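Local coordinates for protein carbohydrate binding module (Ruminococcus flavefaciens, PDB 4V1K) that probably binds plant cell-wall polysaccharide as a non-catalytic module of the family 9 glycoside hydrolase Cel9A of the cellulosome, at residues E23-F28 against W73-E78; T42-N47 against G108-G113; F61-T66 against I90-P95; F112-W115 against E121-I124. All coordinates share one frame; numbering follows the deposited sequence.

Overall arrangement
After strand 5-15, the chain reaches 23-28, which interaction 1 joins to 73-78 across the 44 residues between them. Before that loop closes, 42-47 and then 61-66 have passed, so interactions 2 and 3 both cross interaction 1. Once interaction 1 has closed, interaction 3 closes at 90-95, nested inside the longer loop that interaction 2 closes at 108-113. Interaction 4 starts where interaction 2 ends, sharing Phe112 and Gly113, and needs a linker of only five residues to reach 121-124. Interaction 1 runs along the outer surface of one sheet; interactions 2, 3 and 4 join that sheet to the second one through the core between them.

Interaction 1 (E23-F28 against W73-E78); sequences ERMIGF and WAMGDE
Met25 and Trp73, whose side chains come from opposite directions, meet at the edge of the indole. The selenium of Met25, a selenomethionine, lies in the plane of the ring beside its benzo rim, with SE 3.9 Å from Trp73 CZ2. Measured to the centroid of the six-membered ring, SE is 5.0 Å away and 83° off the normal, the edge-on form of a Met-aromatic contact. The first torsion of Trp73 (chi1 173°) sets the indole beside the carbonyl carbon, and its benzo end then reaches Met25 although the CB itself does not point there.

Neither strand pairs with the other: strands 109-114 and 55-64 run between 25-29 and 73-83 in one antiparallel sheet, and the contact spans both of them on the outer surface, with Met25 also resting on Lys111 and Trp115. The side chain of Trp73 comes within about 4 Å of a bound nonaethylene glycol, probably from the crystallisation liquor.

The remaining contact is apolar and looser. Here two selenomethionines meet by their methyl ends, Met25 CE and Met75 CE being 4.5 Å apart, with the Met25 chain bent at its last torsion (chi3 87°).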
loop_
_atom_site.group_PDB
_atom_site.type_symbol
_atom_site.label_atom_id
_atom_site.label_comp_id
_atom_site.label_asym_id
_atom_site.label_seq_id
_atom_site.Cartn_x
_atom_site.Cartn_y
_atom_site.Cartn_z
ATOM N N GLU A 23 -14.833 2.383 -0.991
ATOM C CA GLU A 23 -14.097 1.843 0.144
ATOM C C GLU A 23 -12.978 0.912 -0.286
ATOM O O GLU A 23 -12.319 0.327 0.576
ATOM C CB GLU A 23 -15.051 1.082 1.089
ATOM C CG GLU A 23 -16.123 1.964 1.702
ATOM C CD GLU A 23 -17.104 1.238 2.597
ATOM O OE1 GLU A 23 -17.438 0.058 2.374
ATOM O OE2 GLU A 23 -17.572 1.888 3.544
ATOM N N ARG A 24 -12.708 0.782 -1.591
ATOM C CA ARG A 24 -11.769 -0.263 -2.037
ATOM C C ARG A 24 -10.283 0.130 -1.910
ATOM O O ARG A 24 -9.392 -0.644 -2.253
ATOM C CB ARG A 24 -12.091 -0.713 -3.466
ATOM C CG ARG A 24 -13.359 -1.558 -3.527
ATOM C CD ARG A 24 -13.654 -2.073 -4.901
ATOM N NE ARG A 24 -14.784 -2.990 -4.908
ATOM C CZ ARG A 24 -15.834 -2.876 -5.701
ATOM N NH1 ARG A 24 -15.955 -1.834 -6.566
ATOM N NH2 ARG A 24 -16.782 -3.816 -5.625
HETATM N N MSE A 25 -10.004 1.336 -1.433
HETATM C CA MSE A 25 -8.616 1.692 -1.050
HETATM C C MSE A 25 -8.503 1.813 0.466
HETATM O O MSE A 25 -9.261 2.543 1.124
HETATM C CB MSE A 25 -8.142 3.001 -1.694
HETATM C CG MSE A 25 -8.243 2.971 -3.209
HETATM SE SE MSE A 25 -7.195 4.316 -4.151
HETATM C CE MSE A 25 -5.508 3.335 -4.269
ATOM N N ILE A 26 -7.540 1.101 1.010
ATOM C CA ILE A 26 -7.303 1.110 2.461
ATOM C C ILE A 26 -6.085 1.966 2.764
ATOM O O ILE A 26 -4.988 1.766 2.218
ATOM C CB ILE A 26 -7.120 -0.292 3.022
ATOM C CG1 ILE A 26 -8.379 -1.117 2.723
ATOM C CG2 ILE A 26 -6.869 -0.199 4.518
ATOM C CD1 ILE A 26 -8.146 -2.602 2.606
ATOM N N GLY A 27 -6.312 2.993 3.603
ATOM C CA GLY A 27 -5.317 4.004 3.890
ATOM C C GLY A 27 -4.513 3.793 5.169
ATOM O O GLY A 27 -5.061 3.325 6.172
ATOM N N PHE A 28 -3.226 4.180 5.106
ATOM C CA PHE A 28 -2.323 4.220 6.258
ATOM C C PHE A 28 -1.585 5.545 6.282
ATOM O O PHE A 28 -0.989 5.960 5.283
ATOM C CB PHE A 28 -1.342 3.057 6.236
ATOM C CG PHE A 28 -2.005 1.726 6.140
ATOM C CD1 PHE A 28 -2.460 1.088 7.301
ATOM C CD2 PHE A 28 -2.206 1.118 4.905
ATOM C CE1 PHE A 28 -3.094 -0.133 7.226
ATOM C CE2 PHE A 28 -2.853 -0.102 4.842
ATOM C CZ PHE A 28 -3.291 -0.713 5.997
ATOM N N TRP A 73 -2.167 14.078 -5.416
ATOM C CA TRP A 73 -2.443 12.638 -5.481
ATOM C C TRP A 73 -1.754 12.025 -6.680
ATOM O O TRP A 73 -1.733 12.634 -7.769
ATOM C CB TRP A 73 -3.951 12.433 -5.635
ATOM C CG TRP A 73 -4.497 11.052 -5.886
ATOM C CD1 TRP A 73 -5.121 10.637 -7.018
ATOM C CD2 TRP A 73 -4.554 9.956 -4.976
ATOM N NE1 TRP A 73 -5.561 9.359 -6.887
ATOM C CE2 TRP A 73 -5.240 8.908 -5.626
ATOM C CE3 TRP A 73 -4.094 9.755 -3.672
ATOM C CZ2 TRP A 73 -5.491 7.675 -4.997
ATOM C CZ3 TRP A 73 -4.339 8.552 -3.045
ATOM C CH2 TRP A 73 -5.012 7.511 -3.717
ATOM N N ALA A 74 -1.198 10.823 -6.488
ATOM C CA ALA A 74 -0.622 10.045 -7.602
ATOM C C ALA A 74 -0.897 8.567 -7.376
ATOM O O ALA A 74 -0.969 8.119 -6.225
ATOM C CB ALA A 74 0.888 10.285 -7.724
HETATM N N MSE A 75 -1.019 7.814 -8.468
HETATM C CA MSE A 75 -1.197 6.361 -8.431
HETATM C C MSE A 75 -0.153 5.657 -9.287
HETATM O O MSE A 75 0.283 6.172 -10.349
HETATM C CB MSE A 75 -2.598 5.936 -8.925
HETATM C CG MSE A 75 -3.631 6.438 -7.924
HETATM SE SE MSE A 75 -5.447 5.889 -8.489
HETATM C CE MSE A 75 -5.359 4.100 -8.678
ATOM N N GLY A 76 0.231 4.464 -8.817
ATOM C CA GLY A 76 1.055 3.580 -9.593
ATOM C C GLY A 76 0.266 2.753 -10.610
ATOM O O GLY A 76 -0.996 2.826 -10.685
ATOM N N ASP A 77 1.002 1.943 -11.372
ATOM C CA ASP A 77 0.386 1.061 -12.384
ATOM C C ASP A 77 -0.423 -0.067 -11.713
ATOM O O ASP A 77 -0.184 -0.416 -10.537
ATOM C CB ASP A 77 1.473 0.421 -13.245
ATOM C CG ASP A 77 2.158 1.386 -14.191
ATOM O OD1 ASP A 77 1.610 2.474 -14.503
ATOM O OD2 ASP A 77 3.272 1.016 -14.648
ATOM N N GLU A 78 -1.365 -0.645 -12.442
ATOM C CA GLU A 78 -2.063 -1.836 -11.966
ATOM C C GLU A 78 -1.098 -3.005 -11.747
ATOM O O GLU A 78 -0.167 -3.260 -12.557
ATOM C CB GLU A 78 -3.163 -2.266 -12.940
ATOM C CG GLU A 78 -4.170 -3.255 -12.316
ATOM C CD GLU A 78 -5.323 -3.611 -13.249
ATOM O OE1 GLU A 78 -5.114 -4.420 -14.194
ATOM O OE2 GLU A 78 -6.448 -3.108 -13.008
#

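Interaction 2 (T42-N47 against G108-G113); sequences TEVQVN and GEIKFG
A valine methyl sits almost squarely on an aromatic face: Val46 CG1 is 4.1 Å from the centroid of the Phe112 ring and only 11° off its normal, a CH-pi contact over the ring centre. The second methyl lies on the same face but out toward the rim, Val46 CG2 being 4.0 Å from Phe112 CD1. Both branches can touch the phenyl because CG1 is anti to the backbone N (chi1 179°) while CG2 is anti to the carbonyl carbon. Two residues earlier on each strand the packing is purely aliphatic and less intimate, Val44 CG2 approaching Ile110 CD1 at 4.3 Å. The backbones stand well apart, with CA of Val46 and CA of Phe112 separated by 8.2 Å, so the two strands face each other as layers of a beta-sandwich. On the outward side of 108-113, Lys111 NZ forms a salt bridge with Glu109 OE1 (3.0 Å), met on the syn side of the carboxylate but well out of its plane. Strand 41-49 lies between 121-131 and 87-93, with a classic beta bulge at Thr42 and Glu43 opposite Lys130, whereas strand 109-114 pairs with 25-29 and 55-64 in the other sheet.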
loop_
_atom_site.group_PDB
_atom_site.type_symbol
_atom_site.label_atom_id
_atom_site.label_comp_id
_atom_site.label_asym_id
_atom_site.label_seq_id
_atom_site.Cartn_x
_atom_site.Cartn_y
_atom_site.Cartn_z
ATOM N N THR A 42 11.352 3.959 -2.102
ATOM C CA THR A 42 11.606 3.240 -3.345
ATOM C C THR A 42 10.658 2.070 -3.574
ATOM O O THR A 42 10.415 1.670 -4.727
ATOM C CB THR A 42 13.053 2.706 -3.385
ATOM O OG1 THR A 42 13.357 1.999 -2.176
ATOM C CG2 THR A 42 14.024 3.855 -3.547
ATOM N N GLU A 43 10.143 1.502 -2.495
ATOM C CA GLU A 43 9.250 0.347 -2.617
ATOM C C GLU A 43 8.277 0.338 -1.439
ATOM O O GLU A 43 8.657 0.708 -0.302
ATOM C CB GLU A 43 10.122 -0.928 -2.673
ATOM C CG GLU A 43 9.477 -2.224 -3.056
ATOM C CD GLU A 43 10.543 -3.330 -3.241
ATOM O OE1 GLU A 43 11.523 -3.163 -4.002
ATOM O OE2 GLU A 43 10.424 -4.372 -2.611
ATOM N N VAL A 44 7.065 -0.150 -1.695
ATOM C CA VAL A 44 6.079 -0.451 -0.651
ATOM C C VAL A 44 5.706 -1.930 -0.736
ATOM O O VAL A 44 5.434 -2.425 -1.821
ATOM C CB VAL A 44 4.811 0.398 -0.813
ATOM C CG1 VAL A 44 3.833 0.147 0.324
ATOM C CG2 VAL A 44 5.153 1.866 -0.853
ATOM N N GLN A 45 5.727 -2.623 0.395
ATOM C CA GLN A 45 5.324 -4.018 0.472
ATOM C C GLN A 45 4.178 -4.188 1.470
ATOM O O GLN A 45 4.222 -3.634 2.576
ATOM C CB GLN A 45 6.489 -4.915 0.897
ATOM C CG GLN A 45 7.606 -4.933 -0.121
ATOM C CD GLN A 45 8.679 -5.960 0.182
ATOM O OE1 GLN A 45 8.966 -6.237 1.341
ATOM N NE2 GLN A 45 9.289 -6.531 -0.875
ATOM N N VAL A 46 3.152 -4.924 1.045
ATOM C CA VAL A 46 2.002 -5.240 1.888
ATOM C C VAL A 46 2.003 -6.771 2.078
ATOM O O VAL A 46 1.852 -7.539 1.116
ATOM C CB VAL A 46 0.697 -4.736 1.284
ATOM C CG1 VAL A 46 -0.476 -5.116 2.187
ATOM C CG2 VAL A 46 0.770 -3.203 1.086
ATOM N N ASN A 47 2.161 -7.195 3.330
ATOM C CA ASN A 47 2.200 -8.617 3.701
ATOM C C ASN A 47 0.832 -9.038 4.190
ATOM O O ASN A 47 0.306 -8.464 5.162
ATOM C CB ASN A 47 3.286 -8.863 4.744
ATOM C CG ASN A 47 4.654 -8.537 4.203
ATOM O OD1 ASN A 47 5.123 -9.182 3.272
ATOM N ND2 ASN A 47 5.279 -7.516 4.746
ATOM N N GLY A 108 -0.588 13.083 5.274
ATOM C CA GLY A 108 -0.422 12.298 4.065
ATOM C C GLY A 108 -0.539 10.798 4.320
ATOM O O GLY A 108 -0.102 10.300 5.377
ATOM N N GLU A 109 -1.048 10.087 3.315
ATOM C CA GLU A 109 -1.303 8.653 3.388
ATOM C C GLU A 109 -0.759 7.878 2.175
ATOM O O GLU A 109 -0.747 8.397 1.043
ATOM C CB GLU A 109 -2.823 8.361 3.448
ATOM C CG GLU A 109 -3.509 8.867 4.707
ATOM C CD GLU A 109 -4.968 8.516 4.826
ATOM O OE1 GLU A 109 -5.473 7.679 4.045
ATOM O OE2 GLU A 109 -5.608 9.051 5.771
ATOM N N ILE A 110 -0.440 6.599 2.427
ATOM C CA ILE A 110 -0.306 5.583 1.411
ATOM C C ILE A 110 -1.601 4.779 1.388
ATOM O O ILE A 110 -2.151 4.423 2.450
ATOM C CB ILE A 110 0.963 4.690 1.656
ATOM C CG1 ILE A 110 1.155 3.654 0.548
ATOM C CG2 ILE A 110 0.909 3.963 3.010
ATOM C CD1 ILE A 110 1.579 4.227 -0.769
ATOM N N LYS A 111 -2.104 4.509 0.185
ATOM C CA LYS A 111 -3.393 3.806 -0.015
ATOM C C LYS A 111 -3.193 2.515 -0.831
ATOM O O LYS A 111 -2.562 2.528 -1.895
ATOM C CB LYS A 111 -4.414 4.741 -0.677
ATOM C CG LYS A 111 -4.713 5.987 0.153
ATOM C CD LYS A 111 -6.185 6.255 0.309
ATOM C CE LYS A 111 -6.421 7.557 1.026
ATOM N NZ LYS A 111 -7.557 7.410 1.970
ATOM N N PHE A 112 -3.711 1.415 -0.290
ATOM C CA PHE A 112 -3.622 0.062 -0.869
ATOM C C PHE A 112 -4.979 -0.267 -1.468
ATOM O O PHE A 112 -5.968 -0.491 -0.747
ATOM C CB PHE A 112 -3.237 -0.921 0.246
ATOM C CG PHE A 112 -3.301 -2.380 -0.132
ATOM C CD1 PHE A 112 -2.530 -2.882 -1.166
ATOM C CD2 PHE A 112 -4.075 -3.262 0.615
ATOM C CE1 PHE A 112 -2.554 -4.243 -1.467
ATOM C CE2 PHE A 112 -4.115 -4.608 0.308
ATOM C CZ PHE A 112 -3.352 -5.085 -0.727
ATOM N N GLY A 113 -5.041 -0.230 -2.789
ATOM C CA GLY A 113 -6.277 -0.474 -3.521
ATOM C C GLY A 113 -6.438 -1.961 -3.833
ATOM O O GLY A 113 -5.509 -2.610 -4.351
#

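Interaction 3 (F61-T66 against I90-P95); sequences FGTSTT and ITWKVP
Phe61 lies over Trp92 with the two side chains sliding past each other in opposite directions. The phenyl and the five-membered ring of the indole are nearly parallel, at 15°, yet so far displaced, with centroids 5.2 Å apart, that the rings themselves barely overlap. What fills the offset is a reciprocal pair of CH-pi contacts: Phe61 CB is 3.8 Å from the centroid of the six-membered ring of Trp92, and Trp92 CB is 3.9 Å from the centroid of the Phe61 ring. The fit is tight where Phe61 CB comes within 3.4 Å of Trp92 CE3. Trp92 swings its indole to the side away from its own amide nitrogen (chi1 -179°), beneath Phe61, and Val94 CG2 lies against the opposite face, toward its rim. At the edges, Ile90 CG2 touches Phe61 CE1 at 4.0 Å, near the phenyl plane, while Thr63 CG2 stands by the indole. Strands 55-64 and 87-93 belong to different sheets of the sandwich; their segments 61-64 and 90-93 cross at -53°. Thr63 OG1 donates to Ser64 O (2.9 Å) and also bonds to Tyr30 OH. The contact is thus apolar, resting on CH-pi and van der Waals contacts at ring faces and edges, the buried Thr63 hydroxyl being satisfied away from it.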
loop_
_atom_site.group_PDB
_atom_site.type_symbol
_atom_site.label_atom_id
_atom_site.label_comp_id
_atom_site.label_asym_id
_atom_site.label_seq_id
_atom_site.Cartn_x
_atom_site.Cartn_y
_atom_site.Cartn_z
ATOM N N PHE A 61 -1.723 1.032 -6.063
ATOM C CA PHE A 61 -1.395 1.911 -4.932
ATOM C C PHE A 61 -1.586 3.377 -5.313
ATOM O O PHE A 61 -1.372 3.782 -6.461
ATOM C CB PHE A 61 0.047 1.718 -4.442
ATOM C CG PHE A 61 0.300 0.389 -3.767
ATOM C CD1 PHE A 61 0.302 -0.799 -4.488
ATOM C CD2 PHE A 61 0.545 0.327 -2.419
ATOM C CE1 PHE A 61 0.549 -2.010 -3.866
ATOM C CE2 PHE A 61 0.810 -0.874 -1.790
ATOM C CZ PHE A 61 0.811 -2.066 -2.516
ATOM N N GLY A 62 -1.981 4.174 -4.311
ATOM C CA GLY A 62 -1.987 5.620 -4.436
ATOM C C GLY A 62 -1.307 6.286 -3.248
ATOM O O GLY A 62 -1.161 5.678 -2.185
ATOM N N THR A 63 -0.927 7.542 -3.421
ATOM C CA THR A 63 -0.280 8.298 -2.353
ATOM C C THR A 63 -0.611 9.784 -2.412
ATOM O O THR A 63 -0.748 10.390 -3.487
ATOM C CB THR A 63 1.261 8.099 -2.381
ATOM O OG1 THR A 63 1.902 8.827 -1.318
ATOM C CG2 THR A 63 1.844 8.547 -3.727
ATOM N N SER A 64 -0.682 10.385 -1.218
ATOM C CA SER A 64 -0.613 11.832 -1.111
ATOM C C SER A 64 0.712 12.344 -1.726
ATOM O O SER A 64 1.749 11.716 -1.554
ATOM C CB SER A 64 -0.670 12.282 0.359
ATOM O OG SER A 64 -1.886 11.865 0.970
ATOM N N THR A 65 0.655 13.500 -2.404
ATOM C CA THR A 65 1.828 14.166 -2.930
ATOM C C THR A 65 1.788 15.652 -2.612
ATOM O O THR A 65 0.729 16.199 -2.240
ATOM C CB THR A 65 1.996 14.010 -4.466
ATOM O OG1 THR A 65 1.052 14.872 -5.100
ATOM C CG2 THR A 65 1.848 12.586 -4.916
ATOM N N THR A 66 2.907 16.323 -2.880
ATOM C CA THR A 66 3.009 17.779 -2.716
ATOM C C THR A 66 2.645 18.527 -4.016
ATOM O O THR A 66 2.766 19.760 -4.050
ATOM C CB THR A 66 4.443 18.143 -2.299
ATOM O OG1 THR A 66 5.350 17.669 -3.279
ATOM C CG2 THR A 66 4.794 17.490 -0.965
ATOM N N ILE A 90 2.549 -8.325 -1.558
ATOM C CA ILE A 90 2.287 -7.517 -2.731
ATOM C C ILE A 90 3.265 -6.343 -2.697
ATOM O O ILE A 90 3.353 -5.614 -1.713
ATOM C CB ILE A 90 0.850 -7.000 -2.727
ATOM C CG1 ILE A 90 -0.140 -8.169 -2.792
ATOM C CG2 ILE A 90 0.621 -6.047 -3.882
ATOM C CD1 ILE A 90 -1.419 -7.929 -2.029
ATOM N N THR A 91 4.010 -6.193 -3.773
ATOM C CA THR A 91 5.089 -5.212 -3.883
ATOM C C THR A 91 4.765 -4.151 -4.953
ATOM O O THR A 91 4.423 -4.505 -6.114
ATOM C CB THR A 91 6.404 -5.920 -4.245
ATOM O OG1 THR A 91 6.715 -6.887 -3.238
ATOM C CG2 THR A 91 7.548 -4.911 -4.355
ATOM N N TRP A 92 4.920 -2.872 -4.555
ATOM C CA TRP A 92 4.933 -1.735 -5.493
ATOM C C TRP A 92 6.307 -1.076 -5.556
ATOM O O TRP A 92 6.785 -0.553 -4.570
ATOM C CB TRP A 92 3.894 -0.713 -5.062
ATOM C CG TRP A 92 3.778 0.493 -5.949
ATOM C CD1 TRP A 92 3.883 0.519 -7.309
ATOM C CD2 TRP A 92 3.533 1.855 -5.548
ATOM N NE1 TRP A 92 3.713 1.789 -7.776
ATOM C CE2 TRP A 92 3.502 2.633 -6.729
ATOM C CE3 TRP A 92 3.328 2.484 -4.314
ATOM C CZ2 TRP A 92 3.270 4.007 -6.727
ATOM C CZ3 TRP A 92 3.096 3.879 -4.302
ATOM C CH2 TRP A 92 3.073 4.620 -5.509
ATOM N N LYS A 93 6.933 -1.129 -6.728
ATOM C CA LYS A 93 8.181 -0.410 -6.986
ATOM C C LYS A 93 7.794 1.016 -7.393
ATOM O O LYS A 93 7.139 1.233 -8.425
ATOM C CB LYS A 93 9.021 -1.117 -8.079
ATOM C CG LYS A 93 9.342 -2.570 -7.686
ATOM C CD LYS A 93 10.338 -3.275 -8.564
ATOM C CE LYS A 93 10.736 -4.589 -7.898
ATOM N NZ LYS A 93 11.726 -5.359 -8.694
ATOM N N VAL A 94 8.130 1.974 -6.527
ATOM C CA VAL A 94 7.655 3.339 -6.681
ATOM C C VAL A 94 8.447 4.052 -7.781
ATOM O O VAL A 94 9.671 4.124 -7.704
ATOM C CB VAL A 94 7.762 4.112 -5.359
ATOM C CG1 VAL A 94 7.182 5.497 -5.510
ATOM C CG2 VAL A 94 7.025 3.370 -4.232
ATOM N N PRO A 95 7.761 4.603 -8.804
ATOM C CA PRO A 95 8.502 5.351 -9.815
ATOM C C PRO A 95 9.191 6.601 -9.251
ATOM O O PRO A 95 8.663 7.245 -8.347
ATOM C CB PRO A 95 7.419 5.773 -10.824
ATOM C CG PRO A 95 6.204 5.053 -10.507
ATOM C CD PRO A 95 6.315 4.578 -9.090
#

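Interaction 4 (F112-W115 against E121-I124); sequences FGVW and EFTI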
loop_
_atom_site.group_PDB
_atom_site.type_symbol
_atom_site.label_atom_id
_atom_site.label_comp_id
_atom_site.label_asym_id
_atom_site.label_seq_id
_atom_site.Cartn_x
_atom_site.Cartn_y
_atom_site.Cartn_z
ATOM N N PHE A 112 -3.711 1.415 -0.290
ATOM C CA PHE A 112 -3.622 0.062 -0.869
ATOM C C PHE A 112 -4.979 -0.267 -1.468
ATOM O O PHE A 112 -5.968 -0.491 -0.747
ATOM C CB PHE A 112 -3.237 -0.921 0.246
ATOM C CG PHE A 112 -3.301 -2.380 -0.132
ATOM C CD1 PHE A 112 -2.530 -2.882 -1.166
ATOM C CD2 PHE A 112 -4.075 -3.262 0.615
ATOM C CE1 PHE A 112 -2.554 -4.243 -1.467
ATOM C CE2 PHE A 112 -4.115 -4.608 0.308
ATOM C CZ PHE A 112 -3.352 -5.085 -0.727
ATOM N N GLY A 113 -5.041 -0.230 -2.789
ATOM C CA GLY A 113 -6.277 -0.474 -3.521
ATOM C C GLY A 113 -6.438 -1.961 -3.833
ATOM O O GLY A 113 -5.509 -2.610 -4.351
ATOM N N VAL A 114 -7.613 -2.499 -3.527
ATOM C CA VAL A 114 -7.944 -3.890 -3.825
ATOM C C VAL A 114 -9.101 -3.921 -4.821
ATOM O O VAL A 114 -10.270 -3.728 -4.452
ATOM C CB VAL A 114 -8.320 -4.699 -2.541
ATOM C CG1 VAL A 114 -8.492 -6.180 -2.882
ATOM C CG2 VAL A 114 -7.249 -4.554 -1.475
ATOM N N TRP A 115 -8.784 -4.123 -6.095
ATOM C CA TRP A 115 -9.846 -4.195 -7.116
ATOM C C TRP A 115 -10.500 -5.584 -7.175
ATOM O O TRP A 115 -11.692 -5.702 -7.508
ATOM C CB TRP A 115 -9.289 -3.817 -8.490
ATOM C CG TRP A 115 -8.574 -2.483 -8.652
ATOM C CD1 TRP A 115 -7.738 -2.155 -9.703
ATOM C CD2 TRP A 115 -8.617 -1.311 -7.810
ATOM N NE1 TRP A 115 -7.260 -0.887 -9.563
ATOM C CE2 TRP A 115 -7.772 -0.340 -8.417
ATOM C CE3 TRP A 115 -9.246 -0.989 -6.588
ATOM C CZ2 TRP A 115 -7.582 0.954 -7.869
ATOM C CZ3 TRP A 115 -9.053 0.293 -6.054
ATOM C CH2 TRP A 115 -8.204 1.234 -6.689
ATOM N N GLU A 121 -11.605 -12.974 2.367
ATOM C CA GLU A 121 -11.242 -12.543 3.699
ATOM C C GLU A 121 -9.750 -12.711 3.907
ATOM O O GLU A 121 -9.189 -13.803 3.726
ATOM C CB GLU A 121 -12.037 -13.316 4.757
ATOM C CG GLU A 121 -13.518 -12.946 4.722
ATOM C CD GLU A 121 -14.392 -13.629 5.755
ATOM O OE1 GLU A 121 -13.944 -14.003 6.855
ATOM O OE2 GLU A 121 -15.598 -13.759 5.447
ATOM N N PHE A 122 -9.094 -11.615 4.269
ATOM C CA PHE A 122 -7.646 -11.667 4.532
ATOM C C PHE A 122 -7.261 -10.629 5.567
ATOM O O PHE A 122 -8.034 -9.716 5.867
ATOM C CB PHE A 122 -6.849 -11.479 3.226
ATOM C CG PHE A 122 -6.972 -10.094 2.622
ATOM C CD1 PHE A 122 -8.048 -9.782 1.806
ATOM C CD2 PHE A 122 -6.019 -9.124 2.833
ATOM C CE1 PHE A 122 -8.184 -8.539 1.244
ATOM C CE2 PHE A 122 -6.148 -7.857 2.265
ATOM C CZ PHE A 122 -7.230 -7.564 1.465
ATOM N N THR A 123 -6.065 -10.784 6.115
ATOM C CA THR A 123 -5.501 -9.819 7.072
ATOM C C THR A 123 -4.255 -9.152 6.513
ATOM O O THR A 123 -3.379 -9.820 5.913
ATOM C CB THR A 123 -5.159 -10.515 8.415
ATOM O OG1 THR A 123 -6.339 -11.126 8.961
ATOM C CG2 THR A 123 -4.635 -9.504 9.444
ATOM N N ILE A 124 -4.205 -7.827 6.662
ATOM C CA ILE A 124 -2.977 -7.051 6.398
ATOM C C ILE A 124 -2.127 -7.146 7.661
ATOM O O ILE A 124 -2.392 -6.460 8.699
ATOM C CB ILE A 124 -3.290 -5.571 6.020
ATOM C CG1 ILE A 124 -4.134 -5.535 4.739
ATOM C CG2 ILE A 124 -2.004 -4.748 5.841
ATOM C CD1 ILE A 124 -4.657 -4.142 4.399
#
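Strands 112-114 and 121-124 run almost exactly antiparallel, at 172°, but their axes come no closer than 12.2 Å, far too wide for backbone pairing. They face each other from different sheets, and the gap widens slightly along the contact: the CA atoms of Phe112 and Ile124 are 10.2 Å apart, those of Val114 and Phe122 11.4 Å. At 115 the chain turns a corner and leaves this alignment.

Four buried side chains bridge the gap. In Ile124 the CD1 atom points directly away from CA about the CB-CG1 bond (chi2 172°), which stretches the longer branch toward Phe112; the two side chains slide past each other in opposite directions, with CD1 3.9 Å from Phe112 CD2. The phenyl of Phe122 comes to the edge of the Phe112 ring, near its plane, where the two CE2 atoms of Phe112 and Phe122 are 4.3 Å apart. The far end of the same phenyl meets Val114, whose CG2 is 4.2 Å from Phe122 CZ. A first torsion of 68° tucks the Phe122 ring between its own backbone N and carbonyl carbon, and from there it touches two successive inward-facing residues of strand 109-114.

Neighbouring strands enclose the cluster: the ring of Tyr57 meets that of Phe112 with the planes nearly parallel, while Phe122 also packs on Val14 and Ile48. Aromatic and branched aliphatic residues interleaved between two antiparallel sheets in this way form the hydrophobic core of a beta-sandwich, an architecture shared by many carbohydrate-binding modules.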